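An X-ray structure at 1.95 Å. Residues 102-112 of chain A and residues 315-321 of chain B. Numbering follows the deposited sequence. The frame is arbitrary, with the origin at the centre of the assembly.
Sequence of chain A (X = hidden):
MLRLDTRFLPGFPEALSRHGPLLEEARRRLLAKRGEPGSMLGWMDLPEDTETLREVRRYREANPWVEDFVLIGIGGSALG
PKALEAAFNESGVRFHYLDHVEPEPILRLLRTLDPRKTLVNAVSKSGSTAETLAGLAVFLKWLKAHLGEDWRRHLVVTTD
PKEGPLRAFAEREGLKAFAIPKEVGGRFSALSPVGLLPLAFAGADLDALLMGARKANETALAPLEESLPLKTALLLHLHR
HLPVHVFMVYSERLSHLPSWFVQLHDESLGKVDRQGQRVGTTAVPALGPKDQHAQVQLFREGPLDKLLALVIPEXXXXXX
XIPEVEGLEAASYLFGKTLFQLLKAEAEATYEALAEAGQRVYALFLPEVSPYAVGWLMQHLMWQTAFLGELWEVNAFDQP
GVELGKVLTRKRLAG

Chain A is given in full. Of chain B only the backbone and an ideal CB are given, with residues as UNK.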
# COMPACT_ATOMS: atom_id res chain seq x y z
N GLU A 102 8.99 -14.77 -0.74
CA GLU A 102 8.24 -15.58 -1.70
C GLU A 102 9.22 -15.90 -2.83
O GLU A 102 9.81 -14.99 -3.42
CB GLU A 102 7.02 -14.80 -2.22
CG GLU A 102 6.11 -15.61 -3.13
CD GLU A 102 4.83 -14.87 -3.48
OE1 GLU A 102 4.91 -13.68 -3.86
OE2 GLU A 102 3.74 -15.48 -3.38
N PRO A 103 9.40 -17.19 -3.14
CA PRO A 103 10.33 -17.65 -4.19
C PRO A 103 10.26 -17.13 -5.62
O PRO A 103 11.29 -16.75 -6.18
CB PRO A 103 10.18 -19.18 -4.13
CG PRO A 103 8.77 -19.38 -3.62
CD PRO A 103 8.66 -18.32 -2.55
N GLU A 104 9.07 -17.09 -6.21
CA GLU A 104 8.96 -16.66 -7.60
C GLU A 104 9.50 -15.26 -7.93
O GLU A 104 10.27 -15.11 -8.88
CB GLU A 104 7.51 -16.80 -8.08
CG GLU A 104 6.96 -18.23 -8.02
CD GLU A 104 6.55 -18.67 -6.62
OE1 GLU A 104 6.40 -17.81 -5.73
OE2 GLU A 104 6.37 -19.90 -6.41
N PRO A 105 9.11 -14.23 -7.16
CA PRO A 105 9.60 -12.87 -7.45
C PRO A 105 11.14 -12.79 -7.37
O PRO A 105 11.78 -12.10 -8.16
CB PRO A 105 8.93 -12.02 -6.37
CG PRO A 105 7.65 -12.77 -6.10
CD PRO A 105 8.11 -14.20 -6.08
N ILE A 106 11.71 -13.51 -6.43
CA ILE A 106 13.16 -13.52 -6.26
C ILE A 106 13.82 -14.26 -7.43
O ILE A 106 14.84 -13.82 -7.95
CB ILE A 106 13.52 -14.17 -4.91
CG1 ILE A 106 13.05 -13.23 -3.78
CG2 ILE A 106 15.02 -14.44 -4.82
CD1 ILE A 106 13.12 -13.81 -2.40
N LEU A 107 13.21 -15.36 -7.84
CA LEU A 107 13.71 -16.17 -8.95
C LEU A 107 13.68 -15.33 -10.23
O LEU A 107 14.55 -15.44 -11.08
CB LEU A 107 12.83 -17.41 -9.09
CG LEU A 107 13.46 -18.78 -9.33
CD1 LEU A 107 14.70 -18.99 -8.49
CD2 LEU A 107 12.40 -19.83 -9.00
N ARG A 108 12.66 -14.48 -10.35
CA ARG A 108 12.50 -13.61 -11.51
C ARG A 108 13.69 -12.65 -11.57
O ARG A 108 14.27 -12.43 -12.63
CB ARG A 108 11.20 -12.82 -11.40
CG ARG A 108 10.74 -12.15 -12.69
CD ARG A 108 9.48 -11.32 -12.43
NE ARG A 108 8.82 -10.88 -13.65
CZ ARG A 108 8.10 -11.66 -14.45
NH1 ARG A 108 7.92 -12.94 -14.15
NH2 ARG A 108 7.53 -11.16 -15.54
N LEU A 109 14.04 -12.08 -10.41
CA LEU A 109 15.16 -11.16 -10.33
C LEU A 109 16.46 -11.87 -10.67
O LEU A 109 17.28 -11.35 -11.42
CB LEU A 109 15.26 -10.56 -8.92
CG LEU A 109 14.18 -9.56 -8.50
CD1 LEU A 109 14.43 -9.12 -7.06
CD2 LEU A 109 14.20 -8.35 -9.43
N LEU A 110 16.65 -13.06 -10.12
CA LEU A 110 17.87 -13.82 -10.39
C LEU A 110 18.03 -14.12 -11.88
O LEU A 110 19.15 -14.22 -12.40
CB LEU A 110 17.88 -15.14 -9.61
CG LEU A 110 17.90 -15.00 -8.09
CD1 LEU A 110 17.87 -16.38 -7.45
CD2 LEU A 110 19.14 -14.24 -7.66
N ARG A 111 16.90 -14.26 -12.57
CA ARG A 111 16.90 -14.56 -13.99
C ARG A 111 16.88 -13.36 -14.94
O ARG A 111 17.17 -13.51 -16.12
CB ARG A 111 15.72 -15.49 -14.31
CG ARG A 111 15.87 -16.87 -13.70
CD ARG A 111 14.56 -17.64 -13.71
NE ARG A 111 14.76 -18.99 -13.18
CZ ARG A 111 13.79 -19.82 -12.83
NH1 ARG A 111 12.52 -19.45 -12.94
NH2 ARG A 111 14.08 -21.02 -12.36
N THR A 112 16.56 -12.18 -14.43
CA THR A 112 16.50 -11.00 -15.29
C THR A 112 17.58 -9.94 -15.04
O THR A 112 17.88 -9.14 -15.92
CB THR A 112 15.12 -10.32 -15.22
OG1 THR A 112 14.81 -10.00 -13.86
CG2 THR A 112 14.04 -11.25 -15.77
N UNK B 315 1.36 -23.77 -1.11
CA UNK B 315 2.42 -24.30 -1.95
C UNK B 315 2.93 -23.25 -2.92
O UNK B 315 2.20 -22.34 -3.30
CB UNK B 315 1.93 -25.53 -2.72
N UNK B 316 4.20 -23.36 -3.33
CA UNK B 316 4.79 -22.41 -4.27
C UNK B 316 4.64 -22.97 -5.68
O UNK B 316 4.35 -24.15 -5.85
CB UNK B 316 6.26 -22.14 -3.94
N UNK B 317 4.83 -22.12 -6.69
CA UNK B 317 4.77 -22.57 -8.07
C UNK B 317 6.18 -23.05 -8.42
O UNK B 317 6.35 -24.00 -9.18
CB UNK B 317 4.29 -21.47 -9.01
N UNK B 318 7.18 -22.38 -7.86
CA UNK B 318 8.57 -22.73 -8.09
C UNK B 318 9.40 -22.25 -6.90
O UNK B 318 9.70 -21.06 -6.77
CB UNK B 318 9.08 -22.12 -9.40
N UNK B 319 9.77 -23.20 -6.04
CA UNK B 319 10.54 -22.89 -4.84
C UNK B 319 12.02 -22.64 -5.07
O UNK B 319 12.56 -22.88 -6.15
CB UNK B 319 10.39 -24.04 -3.84
N UNK B 320 12.67 -22.16 -4.01
CA UNK B 320 14.09 -21.86 -4.02
C UNK B 320 14.68 -22.38 -2.72
O UNK B 320 14.17 -22.08 -1.64
CB UNK B 320 14.35 -20.36 -4.19
N UNK B 321 15.73 -23.19 -2.81
CA UNK B 321 16.35 -23.71 -1.60
C UNK B 321 17.31 -22.66 -1.07
O UNK B 321 18.05 -22.04 -1.84
CB UNK B 321 17.07 -25.03 -1.86

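Position 315 points its CA-to-CB bond away from chain A, with nothing of the helix stretch within 5.5 Å of its ideal CB; almost any residue would serve, and it is A315(B).

At position 316 the CA-to-CB bond points toward chain A. The ideal CB lies 3.3 Å from E104(A) OE2 and 3.7 Å from P103(A) CG, so little room remains in that direction. A compact apolar side chain would suit, and phi near -94° is compatible with several, proline at the wide end of its range. The residue is P316(B), whose CB meets P103(A) CG at 3.9 Å in an apolar contact.

The backbone of positions 317 and 318 offers two successive amides to one carboxylate oxygen: the backbone N at 317 donates to E104(A) OE2 at 2.7 Å, and the backbone N at 318 donates to E104(A) OE2 at 3.0 Å with a straighter angle of 167°. These bonds need only a free NH, which excludes proline at both places. At 317 the CA-to-CB bond runs sideways, and chain A offers its side chain no further partner, so many residues would fit; it is L317(B), with CB 3.6 Å from E104(A) OE2.

Position 318 also starts sideways, with its ideal CB 4.1 Å from L107(A) CD2. Beyond that leucine lies the guanidinium of R111(A), which invites an acid with enough reach; glutamate is favoured, while glutamine could still accept a hydrogen bond. The residue is E318(B). Its extended chain, chi1 and chi2 both t, carries CG past L107(A) CD2 at 3.2 Å and ends in a paired salt bridge: R111(A) NH1 donates to E318(B) OE1 and R111(A) NH2 to E318(B) OE2, each at 2.9 Å.

At 319 the CA-to-CB bond points away, and the ideal CB is 4.9 Å from P103(A) CB. Small or polar residues would be as acceptable as larger ones. D319(B) turns OD1 back to accept a hydrogen bond from the backbone N at 320 at 2.8 Å; this oxygen also lies 3.8 Å from P103(A) CB.

Position 320 points toward chain A, its ideal CB 4.3 Å from P103(A) CB and 4.5 Å from L107(A) CD1. This apolar surface calls for an aliphatic side chain, and the extended backbone (-136/128) suits a beta-branched one such as valine or isoleucine. V320(B) places CG2 3.4 Å from L107(A) CD1 and 3.8 Å from P103(A) CB.

Position 321 is out of reach and unconstrained by chain A; it is E321(B).

Chain B (315-321) APLEDVE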
# COMPACT_ATOMS: atom_id res chain seq x y z
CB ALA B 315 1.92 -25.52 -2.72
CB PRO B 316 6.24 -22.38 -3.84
CG PRO B 316 6.50 -23.84 -3.52
CD PRO B 316 5.22 -24.28 -2.79
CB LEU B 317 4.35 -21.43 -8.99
CG LEU B 317 2.94 -20.89 -8.74
CD1 LEU B 317 2.58 -19.88 -9.82
CD2 LEU B 317 1.94 -22.04 -8.74
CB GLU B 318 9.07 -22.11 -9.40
CG GLU B 318 10.55 -22.34 -9.65
CD GLU B 318 10.97 -22.02 -11.08
OE1 GLU B 318 10.42 -21.09 -11.69
OE2 GLU B 318 11.89 -22.71 -11.58
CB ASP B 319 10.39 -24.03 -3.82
CG ASP B 319 10.21 -23.53 -2.39
OD1 ASP B 319 10.62 -22.40 -2.09
OD2 ASP B 319 9.65 -24.29 -1.57
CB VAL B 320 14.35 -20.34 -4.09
CG1 VAL B 320 15.85 -20.06 -4.01
CG2 VAL B 320 13.75 -19.76 -5.36
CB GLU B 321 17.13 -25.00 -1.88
CG GLU B 321 17.70 -25.63 -0.62
CD GLU B 321 18.48 -26.90 -0.90
OE1 GLU B 321 18.02 -27.71 -1.72
OE2 GLU B 321 19.55 -27.09 -0.28
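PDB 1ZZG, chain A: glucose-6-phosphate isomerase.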